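Local coordinates for rhusiopathiae surface protein B (Erysipelothrix rhusiopathiae, PDB 3V10) that probably binds collagen as a cell-wall-linked surface adhesin, through the two-domain region modelled here, which is thought to close around its ligand by a collagen-hug mechanism, at residues L32-M37 with I97-M102; V43-G48 with E109-T114; K235-I240 with K253-K258. One frame throughout, in Å; residues are numbered along the deposited sequence.

Interaction 1: residues L32-M37 with I97-M102; sequences LAFSDM and IHFEFM
Phe34 and Phe99 have the closest CA atoms of the two strand segments, 11.8 Å apart, too far for backbone pairing; no hydrogen bond joins residues 32-37 to 97-102, and only side chains span the gap. The contact is built from three phenylalanine rings. Phe34 reaches across with CG set between its backbone N and carbonyl carbon (chi1 63°), and presents the far rim of its ring to both aromatic partners. Its CZ lies 4.0 Å from Phe99 CZ, and the pair is edge-to-face, with the edge of Phe34 toward the face of Phe99. The ring centroids are 5.5 Å apart and the planes meet at 66°, a tilted version of the T-shape. The adjacent rim atom, Phe34 CE1, comes within 3.9 Å of Phe101 CZ; these two side chains arrive from opposite directions and meet near their ends. Phe99 and Phe101 also meet within their own strand: Phe99 CE1 sits 3.5 Å above the Phe101 ring plane, over the centre of that ring. Each of the three rings is therefore in touch with the other two, and all three are buried. Phe51 extends the cluster by stacking on Phe99 and meeting Phe34 edge-to-face, while Phe45 stacks on Phe101. Strand 28-35 pairs with strands 10-16 and 112-123, whereas strand 96-101 pairs with 50-54 and 85-93. Aromatic side chains meeting between strands that do not pair with each other form part of the hydrophobic core of this immunoglobulin-like domain, consistent with the DEv-IgG fold of such adhesins.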
loop_
_atom_site.group_PDB
_atom_site.type_symbol
_atom_site.label_atom_id
_atom_site.label_comp_id
_atom_site.label_asym_id
_atom_site.label_seq_id
_atom_site.Cartn_x
_atom_site.Cartn_y
_atom_site.Cartn_z
ATOM N N LEU A 32 -2.520 3.896 17.664
ATOM C CA LEU A 32 -2.581 4.833 18.773
ATOM C C LEU A 32 -3.906 4.728 19.521
ATOM O O LEU A 32 -4.969 4.584 18.917
ATOM C CB LEU A 32 -2.390 6.258 18.233
ATOM C CG LEU A 32 -2.369 7.440 19.198
ATOM C CD1 LEU A 32 -1.094 7.406 20.034
ATOM C CD2 LEU A 32 -2.450 8.737 18.398
ATOM N N ALA A 33 -3.837 4.793 20.844
ATOM C CA ALA A 33 -5.027 4.726 21.673
ATOM C C ALA A 33 -5.011 5.912 22.624
ATOM O O ALA A 33 -3.947 6.346 23.061
ATOM C CB ALA A 33 -5.047 3.419 22.463
ATOM N N PHE A 34 -6.186 6.442 22.932
ATOM C CA PHE A 34 -6.284 7.562 23.857
ATOM C C PHE A 34 -7.570 7.500 24.668
ATOM O O PHE A 34 -8.461 6.690 24.391
ATOM C CB PHE A 34 -6.175 8.896 23.097
ATOM C CG PHE A 34 -7.281 9.137 22.113
ATOM C CD1 PHE A 34 -8.435 9.811 22.496
ATOM C CD2 PHE A 34 -7.169 8.690 20.799
ATOM C CE1 PHE A 34 -9.461 10.037 21.586
ATOM C CE2 PHE A 34 -8.189 8.910 19.881
ATOM C CZ PHE A 34 -9.338 9.587 20.277
ATOM N N SER A 35 -7.656 8.334 25.697
ATOM C CA SER A 35 -8.845 8.367 26.531
ATOM C C SER A 35 -8.919 9.711 27.229
ATOM O O SER A 35 -8.031 10.551 27.070
ATOM C CB SER A 35 -8.805 7.243 27.568
ATOM O OG SER A 35 -7.705 7.411 28.446
ATOM N N ASP A 36 -9.980 9.912 28.000
ATOM C CA ASP A 36 -10.170 11.160 28.721
ATOM C C ASP A 36 -9.448 11.216 30.067
ATOM O O ASP A 36 -9.825 11.996 30.941
ATOM C CB ASP A 36 -11.663 11.429 28.928
ATOM C CG ASP A 36 -12.403 10.227 29.480
ATOM O OD1 ASP A 36 -11.762 9.359 30.106
ATOM O OD2 ASP A 36 -13.633 10.160 29.293
ATOM N N MET A 37 -8.426 10.382 30.243
ATOM C CA MET A 37 -7.649 10.398 31.482
ATOM C C MET A 37 -6.306 11.042 31.166
ATOM O O MET A 37 -5.486 10.470 30.444
ATOM C CB MET A 37 -7.418 8.982 32.024
ATOM C CG MET A 37 -8.625 8.340 32.688
ATOM S SD MET A 37 -9.457 9.397 33.903
ATOM C CE MET A 37 -8.192 9.793 34.990
ATOM N N ILE A 97 -1.258 14.701 10.417
ATOM C CA ILE A 97 -2.611 14.162 10.553
ATOM C C ILE A 97 -3.287 14.902 11.701
ATOM O O ILE A 97 -2.754 14.954 12.813
ATOM C CB ILE A 97 -2.591 12.653 10.879
ATOM C CG1 ILE A 97 -1.597 11.927 9.970
ATOM C CG2 ILE A 97 -3.988 12.077 10.713
ATOM C CD1 ILE A 97 -1.931 12.013 8.507
ATOM N N HIS A 98 -4.461 15.461 11.427
ATOM C CA HIS A 98 -5.206 16.243 12.405
ATOM C C HIS A 98 -6.449 15.513 12.895
ATOM O O HIS A 98 -7.210 14.969 12.099
ATOM C CB HIS A 98 -5.614 17.582 11.760
ATOM C CG HIS A 98 -6.306 18.540 12.686
ATOM N ND1 HIS A 98 -5.636 19.273 13.643
ATOM C CD2 HIS A 98 -7.604 18.927 12.761
ATOM C CE1 HIS A 98 -6.487 20.072 14.263
ATOM N NE2 HIS A 98 -7.688 19.882 13.747
ATOM N N PHE A 99 -6.641 15.480 14.207
ATOM C CA PHE A 99 -7.837 14.860 14.760
ATOM C C PHE A 99 -8.604 15.936 15.510
ATOM O O PHE A 99 -8.021 16.659 16.315
ATOM C CB PHE A 99 -7.495 13.717 15.721
ATOM C CG PHE A 99 -8.701 13.144 16.422
ATOM C CD1 PHE A 99 -9.236 13.768 17.548
ATOM C CD2 PHE A 99 -9.329 12.005 15.932
ATOM C CE1 PHE A 99 -10.375 13.272 18.173
ATOM C CE2 PHE A 99 -10.477 11.494 16.553
ATOM C CZ PHE A 99 -10.999 12.131 17.675
ATOM N N GLU A 100 -9.901 16.046 15.237
ATOM C CA GLU A 100 -10.744 17.034 15.904
ATOM C C GLU A 100 -12.036 16.394 16.406
ATOM O O GLU A 100 -12.657 15.596 15.706
ATOM C CB GLU A 100 -11.078 18.189 14.946
ATOM C CG GLU A 100 -12.054 19.212 15.519
ATOM C CD GLU A 100 -12.399 20.316 14.530
ATOM O OE1 GLU A 100 -12.739 19.988 13.374
ATOM O OE2 GLU A 100 -12.342 21.506 14.909
ATOM N N PHE A 101 -12.421 16.738 17.631
ATOM C CA PHE A 101 -13.645 16.221 18.224
ATOM C C PHE A 101 -14.837 16.980 17.648
ATOM O O PHE A 101 -14.795 18.200 17.513
ATOM C CB PHE A 101 -13.601 16.402 19.746
ATOM C CG PHE A 101 -12.677 15.443 20.448
ATOM C CD1 PHE A 101 -13.079 14.138 20.706
ATOM C CD2 PHE A 101 -11.405 15.845 20.847
ATOM C CE1 PHE A 101 -12.233 13.243 21.355
ATOM C CE2 PHE A 101 -10.547 14.955 21.497
ATOM C CZ PHE A 101 -10.964 13.652 21.751
ATOM N N MET A 102 -15.899 16.257 17.311
ATOM C CA MET A 102 -17.095 16.873 16.750
ATOM C C MET A 102 -18.137 17.148 17.832
ATOM O O MET A 102 -17.987 16.722 18.976
ATOM C CB MET A 102 -17.691 15.977 15.655
ATOM C CG MET A 102 -16.824 15.851 14.400
ATOM S SD MET A 102 -16.657 17.394 13.441
ATOM C CE MET A 102 -15.108 18.001 14.025
#

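Interaction 2: residues V43-G48 with E109-T114; sequences VKFKPG and ENVTGT
Glu109 meets Lys44 where the connection leading into strand 112-123 passes the loop between strands 41-42 and 50-54, at one end of the immunoglobulin-like domain. The two chains are close but not paired as strands: the CA atoms of Lys44 and Glu109 are 8.1 Å apart, and no hydrogen bond joins the segments. Glu109 takes part through its backbone, with its carbonyl O lying 3.9 Å from Lys44 CE, while its carboxylate leads off from the loop. Two residues on, Val111 supplies the apolar half of the contact. Its CB approaches Phe45 CD2 to 3.9 Å, near the plane of the ring and at its edge, and CG1 reaches the same ring carbon at 4.0 Å. With CG1 anti to the backbone N (chi1 -178°), that methyl stands off the ring plane, on the side opposite to Val43 CG2. The latter takes the other face of the Phe45 ring, 3.9 Å above the plane and offset toward the rim, and Tyr4 adds an edge-to-face ring contact. Thr112 and Gly113 then enter the sheet, bonding through their backbones to Gly315 and Phe34 respectively. Across from Glu109, Lys44 is bent along its chain at chi2, chi3 and chi4, which curls it back on its own segment; NZ donates to Val43 O at 2.9 Å, standing 58° out of the carbonyl plane.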
loop_
_atom_site.group_PDB
_atom_site.type_symbol
_atom_site.label_atom_id
_atom_site.label_comp_id
_atom_site.label_asym_id
_atom_site.label_seq_id
_atom_site.Cartn_x
_atom_site.Cartn_y
_atom_site.Cartn_z
ATOM N N VAL A 43 -10.633 14.513 32.063
ATOM C CA VAL A 43 -10.847 15.701 31.244
ATOM C C VAL A 43 -12.150 15.505 30.478
ATOM O O VAL A 43 -12.614 14.381 30.306
ATOM C CB VAL A 43 -9.702 15.940 30.213
ATOM C CG1 VAL A 43 -8.363 15.998 30.918
ATOM C CG2 VAL A 43 -9.720 14.848 29.138
ATOM N N LYS A 44 -12.732 16.601 30.007
ATOM C CA LYS A 44 -13.979 16.559 29.250
ATOM C C LYS A 44 -13.691 17.103 27.841
ATOM O O LYS A 44 -13.498 18.309 27.660
ATOM C CB LYS A 44 -15.019 17.438 29.965
ATOM C CG LYS A 44 -16.494 17.054 29.761
ATOM C CD LYS A 44 -17.035 16.091 30.867
ATOM C CE LYS A 44 -16.405 14.675 30.819
ATOM N NZ LYS A 44 -15.174 14.372 31.641
ATOM N N PHE A 45 -13.650 16.213 26.854
ATOM C CA PHE A 45 -13.389 16.644 25.484
ATOM C C PHE A 45 -14.565 17.463 24.988
ATOM O O PHE A 45 -15.724 17.101 25.204
ATOM C CB PHE A 45 -13.140 15.435 24.584
ATOM C CG PHE A 45 -11.863 14.702 24.904
ATOM C CD1 PHE A 45 -10.647 15.382 24.934
ATOM C CD2 PHE A 45 -11.872 13.334 25.158
ATOM C CE1 PHE A 45 -9.456 14.704 25.212
ATOM C CE2 PHE A 45 -10.687 12.651 25.435
ATOM C CZ PHE A 45 -9.479 13.337 25.462
ATOM N N LYS A 46 -14.244 18.582 24.344
ATOM C CA LYS A 46 -15.241 19.506 23.817
ATOM C C LYS A 46 -15.122 19.600 22.304
ATOM O O LYS A 46 -14.033 19.443 21.747
ATOM C CB LYS A 46 -15.011 20.903 24.389
ATOM C CG LYS A 46 -14.893 20.973 25.902
ATOM C CD LYS A 46 -16.216 20.685 26.577
ATOM C CE LYS A 46 -16.098 20.886 28.079
ATOM N NZ LYS A 46 -17.400 20.728 28.774
ATOM N N PRO A 47 -16.242 19.874 21.617
ATOM C CA PRO A 47 -16.193 19.988 20.157
ATOM C C PRO A 47 -15.114 21.004 19.790
ATOM O O PRO A 47 -15.096 22.112 20.323
ATOM C CB PRO A 47 -17.590 20.485 19.805
ATOM C CG PRO A 47 -18.438 19.887 20.878
ATOM C CD PRO A 47 -17.607 20.097 22.119
ATOM N N GLY A 48 -14.210 20.627 18.892
ATOM C CA GLY A 48 -13.154 21.539 18.501
ATOM C C GLY A 48 -11.803 21.199 19.109
ATOM O O GLY A 48 -10.768 21.580 18.561
ATOM N N GLU A 109 -19.924 10.235 28.593
ATOM C CA GLU A 109 -19.332 10.461 29.899
ATOM C C GLU A 109 -17.860 10.099 29.845
ATOM O O GLU A 109 -17.016 10.931 30.138
ATOM C CB GLU A 109 -20.034 9.601 30.953
ATOM C CG GLU A 109 -21.444 10.072 31.307
ATOM C CD GLU A 109 -22.098 9.215 32.383
ATOM O OE1 GLU A 109 -22.375 8.023 32.120
ATOM O OE2 GLU A 109 -22.332 9.736 33.495
ATOM N N ASN A 110 -17.547 8.863 29.465
ATOM C CA ASN A 110 -16.154 8.429 29.382
ATOM C C ASN A 110 -15.771 8.195 27.932
ATOM O O ASN A 110 -16.357 7.363 27.255
ATOM C CB ASN A 110 -15.934 7.148 30.190
ATOM C CG ASN A 110 -16.206 7.338 31.670
ATOM O OD1 ASN A 110 -17.355 7.333 32.106
ATOM N ND2 ASN A 110 -15.150 7.521 32.447
ATOM N N VAL A 111 -14.771 8.925 27.462
ATOM C CA VAL A 111 -14.341 8.815 26.078
ATOM C C VAL A 111 -13.003 8.099 25.890
ATOM O O VAL A 111 -12.015 8.410 26.555
ATOM C CB VAL A 111 -14.252 10.223 25.445
ATOM C CG1 VAL A 111 -13.855 10.123 23.985
ATOM C CG2 VAL A 111 -15.588 10.937 25.598
ATOM N N THR A 112 -12.991 7.126 24.988
ATOM C CA THR A 112 -11.782 6.382 24.660
ATOM C C THR A 112 -11.792 6.248 23.146
ATOM O O THR A 112 -12.825 6.454 22.508
ATOM C CB THR A 112 -11.783 4.965 25.260
ATOM O OG1 THR A 112 -12.909 4.235 24.758
ATOM C CG2 THR A 112 -11.851 5.024 26.785
ATOM N N GLY A 113 -10.649 5.914 22.566
ATOM C CA GLY A 113 -10.595 5.753 21.123
ATOM C C GLY A 113 -9.279 5.186 20.639
ATOM O O GLY A 113 -8.287 5.154 21.368
ATOM N N THR A 114 -9.288 4.741 19.389
ATOM C CA THR A 114 -8.124 4.140 18.772
ATOM C C THR A 114 -7.980 4.658 17.346
ATOM O O THR A 114 -8.969 4.941 16.671
ATOM C CB THR A 114 -8.273 2.605 18.728
ATOM O OG1 THR A 114 -8.805 2.137 19.978
ATOM C CG2 THR A 114 -6.924 1.944 18.495
#

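Interaction 3: residues K235-I240 with K253-K258; sequences KEYGTI and KEKAAK
Lys255 carries this contact almost alone, laying its aliphatic chain along the backbone carbonyls of Glu236 and Tyr237. The torsions explain how. CG stands anti to the carbonyl carbon (chi1 -68°), the chain bends at chi2 (-57°), runs extended through chi3, and bends again at chi4 (-57°). This path takes successive carbons past two successive oxygens: CB lies 3.4 Å and CG 3.5 Å from Tyr237 O, then CD and CE pass over to Glu236 O. The approach of Lys255 CE to Glu236 O, 3.1 Å, is tight for carbon against oxygen. No hydrogen bond crosses the interface, since the amino nitrogen NZ remains 4.2 Å from Glu236 O. The positive charge so near these carbonyls, just where the chain leaves helix 230-236, may nevertheless be mildly favourable. Tyr237 O is buried by the contact and has no hydrogen-bonding partner in the model, so the lysine methylenes cover it without satisfying it.

The Tyr237 ring is a looser neighbour: its CD2 is 4.4 Å from Lys255 CD, in an oblique approach. The ring points away from the lysine chain toward strand 224-229, where its OH is hydrogen-bonded to Lys226 NZ. Glu236 contributes its backbone carbonyl, while the end of its side chain leads away from the second segment.

In the collagen-binding domain, Tyr237 packs on Val219 and Ile228 of the adjacent strands 208-221 and 224-229. Gly238 turns the chain out of helical geometry into strand 239-243, which pairs antiparallel with 246-251. Short helix 253-256 follows that hairpin, with Ala256 touching Ile251, so Lys255 bridges from the helix after the hairpin back to the connection that precedes it.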
loop_
_atom_site.group_PDB
_atom_site.type_symbol
_atom_site.label_atom_id
_atom_site.label_comp_id
_atom_site.label_asym_id
_atom_site.label_seq_id
_atom_site.Cartn_x
_atom_site.Cartn_y
_atom_site.Cartn_z
ATOM N N LYS A 235 -4.612 -7.219 -30.657
ATOM C CA LYS A 235 -4.588 -7.174 -32.116
ATOM C C LYS A 235 -3.217 -7.440 -32.725
ATOM O O LYS A 235 -3.121 -7.796 -33.903
ATOM C CB LYS A 235 -5.086 -5.812 -32.615
ATOM C CG LYS A 235 -6.499 -5.449 -32.185
ATOM C CD LYS A 235 -6.983 -4.176 -32.883
ATOM C CE LYS A 235 -6.109 -2.968 -32.558
ATOM N NZ LYS A 235 -6.168 -2.607 -31.117
ATOM N N GLU A 236 -2.158 -7.286 -31.935
ATOM C CA GLU A 236 -0.808 -7.469 -32.458
ATOM C C GLU A 236 0.093 -8.515 -31.806
ATOM O O GLU A 236 0.818 -9.225 -32.505
ATOM C CB GLU A 236 -0.053 -6.136 -32.421
ATOM C CG GLU A 236 -0.656 -5.014 -33.244
ATOM C CD GLU A 236 0.164 -3.740 -33.147
ATOM O OE1 GLU A 236 0.314 -3.205 -32.025
ATOM O OE2 GLU A 236 0.664 -3.275 -34.192
ATOM N N TYR A 237 0.058 -8.616 -30.481
ATOM C CA TYR A 237 0.960 -9.535 -29.790
ATOM C C TYR A 237 0.410 -10.791 -29.132
ATOM O O TYR A 237 1.152 -11.740 -28.900
ATOM C CB TYR A 237 1.770 -8.755 -28.756
ATOM C CG TYR A 237 2.499 -7.571 -29.339
ATOM C CD1 TYR A 237 1.847 -6.353 -29.548
ATOM C CD2 TYR A 237 3.835 -7.676 -29.721
ATOM C CE1 TYR A 237 2.512 -5.271 -30.126
ATOM C CE2 TYR A 237 4.507 -6.601 -30.299
ATOM C CZ TYR A 237 3.842 -5.406 -30.500
ATOM O OH TYR A 237 4.509 -4.354 -31.078
ATOM N N GLY A 238 -0.875 -10.809 -28.815
ATOM C CA GLY A 238 -1.415 -11.990 -28.179
ATOM C C GLY A 238 -2.852 -11.820 -27.754
ATOM O O GLY A 238 -3.613 -11.108 -28.404
ATOM N N THR A 239 -3.219 -12.471 -26.656
ATOM C CA THR A 239 -4.583 -12.398 -26.161
ATOM C C THR A 239 -4.625 -12.253 -24.647
ATOM O O THR A 239 -3.955 -12.986 -23.918
ATOM C CB THR A 239 -5.391 -13.665 -26.534
ATOM O OG1 THR A 239 -5.299 -13.906 -27.945
ATOM C CG2 THR A 239 -6.863 -13.493 -26.154
ATOM N N ILE A 240 -5.409 -11.291 -24.186
ATOM C CA ILE A 240 -5.594 -11.076 -22.760
ATOM C C ILE A 240 -7.091 -11.190 -22.527
ATOM O O ILE A 240 -7.883 -10.493 -23.166
ATOM C CB ILE A 240 -5.111 -9.687 -22.320
ATOM C CG1 ILE A 240 -3.582 -9.636 -22.357
ATOM C CG2 ILE A 240 -5.617 -9.379 -20.916
ATOM C CD1 ILE A 240 -3.007 -8.273 -22.012
ATOM N N LYS A 253 4.613 -17.950 -29.442
ATOM C CA LYS A 253 6.067 -18.071 -29.480
ATOM C C LYS A 253 6.819 -16.966 -30.258
ATOM O O LYS A 253 7.767 -16.386 -29.724
ATOM C CB LYS A 253 6.437 -19.455 -30.032
ATOM C CG LYS A 253 7.923 -19.701 -30.159
ATOM C CD LYS A 253 8.194 -21.051 -30.808
ATOM C CE LYS A 253 9.685 -21.319 -30.976
ATOM N NZ LYS A 253 9.927 -22.602 -31.712
ATOM N N GLU A 254 6.398 -16.672 -31.495
ATOM C CA GLU A 254 7.062 -15.640 -32.325
ATOM C C GLU A 254 6.936 -14.223 -31.768
ATOM O O GLU A 254 7.788 -13.376 -32.016
ATOM C CB GLU A 254 6.544 -15.608 -33.797
ATOM C CG GLU A 254 5.711 -16.798 -34.330
ATOM C CD GLU A 254 6.475 -18.116 -34.358
ATOM O OE1 GLU A 254 7.714 -18.078 -34.222
ATOM O OE2 GLU A 254 5.853 -19.196 -34.501
ATOM N N LYS A 255 5.853 -13.955 -31.049
ATOM C CA LYS A 255 5.635 -12.633 -30.471
ATOM C C LYS A 255 6.357 -12.449 -29.139
ATOM O O LYS A 255 6.759 -11.345 -28.782
ATOM C CB LYS A 255 4.130 -12.375 -30.297
ATOM C CG LYS A 255 3.382 -12.232 -31.616
ATOM C CD LYS A 255 3.970 -11.118 -32.492
ATOM C CE LYS A 255 3.133 -10.892 -33.746
ATOM N NZ LYS A 255 2.994 -12.140 -34.544
ATOM N N ALA A 256 6.530 -13.544 -28.411
ATOM C CA ALA A 256 7.199 -13.508 -27.116
ATOM C C ALA A 256 8.709 -13.437 -27.278
ATOM O O ALA A 256 9.406 -12.879 -26.432
ATOM C CB ALA A 256 6.818 -14.744 -26.301
ATOM N N ALA A 257 9.204 -13.985 -28.380
ATOM C CA ALA A 257 10.639 -14.009 -28.664
ATOM C C ALA A 257 11.367 -12.686 -28.450
ATOM O O ALA A 257 11.009 -11.655 -29.030
ATOM C CB ALA A 257 10.876 -14.493 -30.091
ATOM N N LYS A 258 12.397 -12.739 -27.609
ATOM C CA LYS A 258 13.246 -11.595 -27.299
ATOM C C LYS A 258 12.493 -10.303 -26.978
ATOM O O LYS A 258 12.992 -9.205 -27.225
ATOM C CB LYS A 258 14.207 -11.372 -28.469
ATOM C CG LYS A 258 14.954 -12.642 -28.860
ATOM C CD LYS A 258 15.806 -12.461 -30.108
ATOM C CE LYS A 258 16.514 -13.763 -30.465
ATOM N NZ LYS A 258 17.369 -13.636 -31.680
#

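Overall arrangement
Interactions 1 and 2 form one continuous region of the immunoglobulin-like domain, with centres 7 Å apart and segments that alternate along the chain. Gly48 N probably hydrogen-bonds to Phe101 O (2.9 Å); Val111 N probably bonds Asp36 OD2 too, but 2.5 Å is unusually short, so that length is doubtful. Residues 235-240 with 253-258 belong to the other domain, on the opposite side of the chain's centre. The centre of interaction 3 lies about 56 Å from that of interaction 1 and 61 Å from that of interaction 2; nearest atoms are about 37 and 40 Å apart. The contacts thus describe separate domains, between which a collagen-hug adhesin is thought to hold collagen.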